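Local coordinates for protein HTH-type transcriptional regulator AscG (Escherichia coli, PDB 3BRQ) that represses transcription of the cryptic asc operon as a sequence-specific DNA-binding regulator of the LacI family, at residues 32-37 and 106-111; 121-126 and 151-156. All blocks are in the same frame, centred on the assembly; numbering follows the deposited sequence.

Interaction 1 (32-37 and 106-111); sequences HGIYFS and VLNRRL. With SO4 (sulfate ion), chain F.
In the N-terminal lobe of this periplasmic-binding-protein-like fold, the loop leading into helix 36-49 and the loop leaving strand 104-107 meet at the C-terminal ends of parallel strands, the edge that faces the cleft between the lobes. Ile34 and Asn108 touch here. The ethyl branch of Ile34 runs alongside the Asn108 amide, the two side chains passing in opposite directions, with Ile34 CD1 3.5 Å from Asn108 ND2. Its methyl branch turns the other way: Ile34 CG2, anti to the backbone N, meets Leu107 CD2 at 4.3 Å. Helix 255-270 covers this apolar side, Val255 and Met258 packing on Ile34, and Ile259 and Ile262 on Leu107.

Asn108 CG lies anti to the backbone N (chi1 -157°), which carries the amide to Ile34 and the sulfate. Asn108 ND2 is hydrogen-bonded to His123 NE2. Asn108 OD1 only lies near sulfate O1 (3.4 Å), two acceptors side by side with no bond between them. From the other loop Gly33 N donates to sulfate O4 (2.9 Å, 155° at the hydrogen). Tyr84 OH and Arg86 NH2 also bind the ion, which probably came from the crystallisation liquor. Without the amide, as with an alanine here, His123 NE2 would probably lose this partner and a gap would open beside Ile34 CD1.

No hydrogen bond joins the two loops directly. They are held by the isoleucine packing on Leu107 and on the amide, and on the cleft side polar groups surround an anion, consistent with the effector cleft of LacI-family repressors.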
# COMPACT_ATOMS: atom_id res chain seq x y z
N HIS B 32 2.24 4.68 -6.73
CA HIS B 32 3.27 4.23 -7.64
C HIS B 32 2.64 3.30 -8.68
O HIS B 32 1.93 2.36 -8.32
CB HIS B 32 4.31 3.42 -6.86
CG HIS B 32 5.24 4.27 -6.06
ND1 HIS B 32 5.02 4.57 -4.73
CD2 HIS B 32 6.38 4.92 -6.42
CE1 HIS B 32 6.00 5.34 -4.29
NE2 HIS B 32 6.83 5.57 -5.30
N GLY B 33 2.94 3.55 -9.95
CA GLY B 33 2.58 2.69 -11.05
C GLY B 33 3.02 1.24 -10.89
O GLY B 33 2.29 0.34 -11.33
N ILE B 34 4.15 1.00 -10.22
CA ILE B 34 4.55 -0.35 -9.86
C ILE B 34 4.32 -0.44 -8.33
O ILE B 34 5.01 0.22 -7.55
CB ILE B 34 6.06 -0.65 -10.18
CG1 ILE B 34 6.47 -0.23 -11.62
CG2 ILE B 34 6.44 -2.12 -9.80
CD1 ILE B 34 5.61 -0.78 -12.74
N TYR B 35 3.34 -1.22 -7.90
CA TYR B 35 2.99 -1.22 -6.45
C TYR B 35 4.26 -1.29 -5.58
O TYR B 35 5.10 -2.16 -5.75
CB TYR B 35 2.00 -2.34 -6.11
CG TYR B 35 1.54 -2.41 -4.65
CD1 TYR B 35 1.52 -1.29 -3.82
CD2 TYR B 35 1.07 -3.61 -4.12
CE1 TYR B 35 1.07 -1.37 -2.48
CE2 TYR B 35 0.62 -3.71 -2.80
CZ TYR B 35 0.62 -2.59 -1.99
OH TYR B 35 0.17 -2.71 -0.68
N PHE B 36 4.42 -0.32 -4.68
CA PHE B 36 5.69 -0.15 -4.00
C PHE B 36 5.93 -1.24 -2.91
O PHE B 36 7.02 -1.80 -2.80
CB PHE B 36 5.75 1.31 -3.52
CG PHE B 36 7.00 1.71 -2.77
CD1 PHE B 36 8.14 0.90 -2.70
CD2 PHE B 36 7.05 2.97 -2.17
CE1 PHE B 36 9.25 1.30 -1.98
CE2 PHE B 36 8.19 3.40 -1.46
CZ PHE B 36 9.29 2.56 -1.37
N SER B 37 4.93 -1.60 -2.13
CA SER B 37 5.25 -2.58 -1.08
C SER B 37 5.49 -3.95 -1.74
O SER B 37 6.39 -4.69 -1.31
CB SER B 37 4.18 -2.63 -0.02
OG SER B 37 3.04 -3.18 -0.61
N VAL B 106 17.19 1.03 -14.33
CA VAL B 106 16.00 1.86 -14.15
C VAL B 106 14.75 0.98 -14.33
O VAL B 106 14.69 0.15 -15.22
CB VAL B 106 15.98 3.10 -15.14
CG1 VAL B 106 15.92 2.65 -16.55
CG2 VAL B 106 14.79 4.04 -14.86
N LEU B 107 13.81 1.14 -13.40
CA LEU B 107 12.49 0.52 -13.43
C LEU B 107 11.42 1.55 -13.89
O LEU B 107 11.36 2.68 -13.36
CB LEU B 107 12.14 0.04 -12.00
CG LEU B 107 10.82 -0.73 -11.81
CD1 LEU B 107 10.93 -2.13 -12.49
CD2 LEU B 107 10.52 -0.90 -10.32
N ASN B 108 10.53 1.13 -14.80
CA ASN B 108 9.32 1.90 -15.16
C ASN B 108 9.59 3.01 -16.18
O ASN B 108 8.70 3.84 -16.42
CB ASN B 108 8.58 2.47 -13.92
CG ASN B 108 7.07 2.77 -14.21
OD1 ASN B 108 6.54 3.82 -13.80
ND2 ASN B 108 6.40 1.88 -14.90
N ARG B 109 10.79 3.06 -16.75
CA ARG B 109 11.12 4.09 -17.76
C ARG B 109 11.96 3.40 -18.84
O ARG B 109 12.83 2.57 -18.53
CB ARG B 109 11.90 5.28 -17.16
CG ARG B 109 11.44 5.78 -15.75
CD ARG B 109 10.09 6.60 -15.74
NE ARG B 109 10.30 7.72 -16.64
CZ ARG B 109 10.85 8.88 -16.27
NH1 ARG B 109 11.09 9.12 -14.98
NH2 ARG B 109 11.06 9.86 -17.19
N ARG B 110 11.71 3.71 -20.11
CA ARG B 110 12.48 3.12 -21.23
C ARG B 110 13.64 4.01 -21.65
O ARG B 110 13.42 5.13 -22.06
CB ARG B 110 11.56 2.85 -22.44
CG ARG B 110 12.27 2.06 -23.57
CD ARG B 110 11.31 1.54 -24.64
NE ARG B 110 10.21 2.46 -24.87
CZ ARG B 110 9.32 2.38 -25.87
NH1 ARG B 110 9.39 1.40 -26.77
NH2 ARG B 110 8.36 3.30 -25.95
N LEU B 111 14.88 3.52 -21.54
CA LEU B 111 16.03 4.36 -21.89
C LEU B 111 16.32 4.46 -23.39
O LEU B 111 15.98 3.55 -24.17
CB LEU B 111 17.29 3.92 -21.12
CG LEU B 111 17.28 4.16 -19.59
CD1 LEU B 111 18.66 4.00 -19.03
CD2 LEU B 111 16.72 5.52 -19.21
S SO4 F . 4.89 6.76 -11.44
O1 SO4 F . 4.87 6.59 -12.85
O2 SO4 F . 6.07 7.57 -11.06
O3 SO4 F . 3.62 7.23 -10.95
O4 SO4 F . 4.93 5.42 -10.87

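Interaction 2 (121-126 and 151-156); sequences CDHKQT and SPTSIE. With SO4 (sulfate ion), chain F.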
# COMPACT_ATOMS: atom_id res chain seq x y z
N CYS B 121 7.34 -1.55 -18.54
CA CYS B 121 6.04 -2.08 -18.93
C CYS B 121 5.45 -1.01 -19.81
O CYS B 121 5.57 0.18 -19.52
CB CYS B 121 5.16 -2.32 -17.70
SG CYS B 121 3.49 -2.84 -18.16
N ASP B 122 4.88 -1.42 -20.92
CA ASP B 122 4.35 -0.44 -21.87
C ASP B 122 2.96 -0.05 -21.38
O ASP B 122 1.99 -0.61 -21.82
CB ASP B 122 4.28 -1.03 -23.29
CG ASP B 122 4.03 0.03 -24.33
OD1 ASP B 122 3.44 1.10 -24.01
OD2 ASP B 122 4.41 -0.20 -25.50
N HIS B 123 2.88 0.86 -20.41
CA HIS B 123 1.61 1.39 -19.87
C HIS B 123 0.71 2.01 -20.92
O HIS B 123 -0.52 1.86 -20.91
CB HIS B 123 1.88 2.47 -18.82
CG HIS B 123 2.61 1.97 -17.60
ND1 HIS B 123 2.12 0.95 -16.81
CD2 HIS B 123 3.77 2.38 -17.04
CE1 HIS B 123 2.95 0.77 -15.80
NE2 HIS B 123 3.96 1.62 -15.91
N LYS B 124 1.30 2.74 -21.85
CA LYS B 124 0.51 3.23 -22.95
C LYS B 124 -0.25 2.11 -23.68
O LYS B 124 -1.48 2.17 -23.85
CB LYS B 124 1.34 4.06 -23.89
CG LYS B 124 0.50 4.70 -24.97
CD LYS B 124 1.41 5.28 -26.04
CE LYS B 124 0.63 6.35 -26.72
NZ LYS B 124 1.01 6.63 -28.14
N GLN B 125 0.47 1.07 -24.08
CA GLN B 125 -0.16 -0.07 -24.77
C GLN B 125 -1.22 -0.75 -23.93
O GLN B 125 -2.32 -1.05 -24.46
CB GLN B 125 0.88 -1.12 -25.19
CG GLN B 125 0.32 -2.19 -26.19
CD GLN B 125 -0.15 -1.58 -27.52
OE1 GLN B 125 0.57 -0.80 -28.14
NE2 GLN B 125 -1.38 -1.93 -27.95
N THR B 126 -0.94 -0.94 -22.63
CA THR B 126 -1.95 -1.58 -21.76
C THR B 126 -3.20 -0.77 -21.73
O THR B 126 -4.29 -1.32 -21.68
CB THR B 126 -1.47 -1.73 -20.33
OG1 THR B 126 -1.28 -0.43 -19.77
CG2 THR B 126 -0.15 -2.43 -20.30
N SER B 151 3.11 12.27 -13.28
CA SER B 151 3.47 10.83 -13.22
C SER B 151 3.56 10.29 -14.63
O SER B 151 2.59 10.34 -15.33
CB SER B 151 2.37 10.06 -12.49
OG SER B 151 2.30 8.68 -12.88
N PRO B 152 4.72 9.75 -15.04
CA PRO B 152 4.88 9.04 -16.29
C PRO B 152 3.81 8.01 -16.56
O PRO B 152 3.36 7.88 -17.70
CB PRO B 152 6.26 8.38 -16.13
CG PRO B 152 6.99 9.29 -15.32
CD PRO B 152 6.02 9.88 -14.36
N THR B 153 3.41 7.26 -15.51
CA THR B 153 2.45 6.21 -15.66
C THR B 153 1.10 6.81 -15.98
O THR B 153 0.35 6.29 -16.80
CB THR B 153 2.35 5.37 -14.32
OG1 THR B 153 3.60 4.74 -14.08
CG2 THR B 153 1.27 4.30 -14.40
N SER B 154 0.77 7.91 -15.31
CA SER B 154 -0.50 8.59 -15.55
C SER B 154 -0.51 9.14 -16.97
O SER B 154 -1.51 9.00 -17.71
CB SER B 154 -0.60 9.79 -14.64
OG SER B 154 -1.78 10.47 -14.97
N ILE B 155 0.60 9.73 -17.36
CA ILE B 155 0.72 10.36 -18.72
C ILE B 155 0.57 9.33 -19.86
O ILE B 155 -0.11 9.55 -20.85
CB ILE B 155 2.05 11.07 -18.83
CG1 ILE B 155 2.05 12.32 -17.94
CG2 ILE B 155 2.34 11.53 -20.33
CD1 ILE B 155 3.46 12.92 -17.73
N GLU B 156 1.21 8.17 -19.71
CA GLU B 156 1.17 7.06 -20.69
C GLU B 156 -0.23 6.45 -20.83
O GLU B 156 -0.73 6.23 -21.96
CB GLU B 156 2.15 5.98 -20.25
CG GLU B 156 3.62 6.44 -20.40
CD GLU B 156 3.85 6.96 -21.82
OE1 GLU B 156 3.93 6.12 -22.76
OE2 GLU B 156 3.88 8.21 -21.99
S SO4 F . 4.89 6.76 -11.44
O1 SO4 F . 4.87 6.59 -12.85
O2 SO4 F . 6.07 7.57 -11.06
O3 SO4 F . 3.62 7.23 -10.95
O4 SO4 F . 4.93 5.42 -10.87
O HOH W 1 4.05 3.45 -22.27
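A methyl group sits almost squarely over an imidazole: Thr153 CG2 is 4.0 Å from the centre of the His123 ring and 3° off its normal, a CH-pi contact. It joins the N-terminal turns of helices 123-136 and 152-167, where the chain has crossed from the N-terminal lobe into the C-terminal lobe of the LacI-type fold. Cys121 O lies over the opposite face of the ring, toward its rim, so the imidazole is sandwiched. With Thr153 OG1 beside the backbone N (chi1 -63°), CG2 falls anti to that N and over the ring, while OG1 donates to sulfate O1 at 2.6 Å. Thr153 N reaches the same oxygen, and Ser151 OG donates to sulfate O3, so the ion rests at the start of helix 152-167, where the helix dipole would probably favour an anion.

Each helix has its own side-chain N-cap. Ser154 N donates to Ser151 OG, and Gln125 N to Asp122 OD1, which it meets from well above the carboxylate plane (63°).

Farther along, the backbones come close: Lys124 CA lies 3.4 Å from Glu156 O in a CA-H...O contact, while Glu156 CB packs on His123 CB. The Glu156 chain bends back at chi2, bringing OE1 to 3.5 Å from Lys124 CB; the lysine amine itself leads away and makes no salt bridge with it. One water bridges the two acidic groups and the helix start, accepting from Lys124 N and donating to Asp122 OD1 (3.0 Å) and Glu156 OE1 (2.7 Å).

Interactions 1 and 2 lie about 10 Å apart between centres and meet at the interlobe cleft. Interaction 1 belongs to the N-terminal lobe and is wholly buried; interaction 2 joins two helix starts of the C-terminal lobe and is only partly buried, with a water beside its acidic groups. A strand end and the loops beside it give the first isoleucine packed on leucine and on an amide, whereas helix N-termini that point at the cleft give the second its caps and anion binding. Two things tie them together: the Asn108-His123 hydrogen bond bridges the contacts, and the one sulfate takes one bond from 32-37 and three from 151-156, linking the lobes across the cleft.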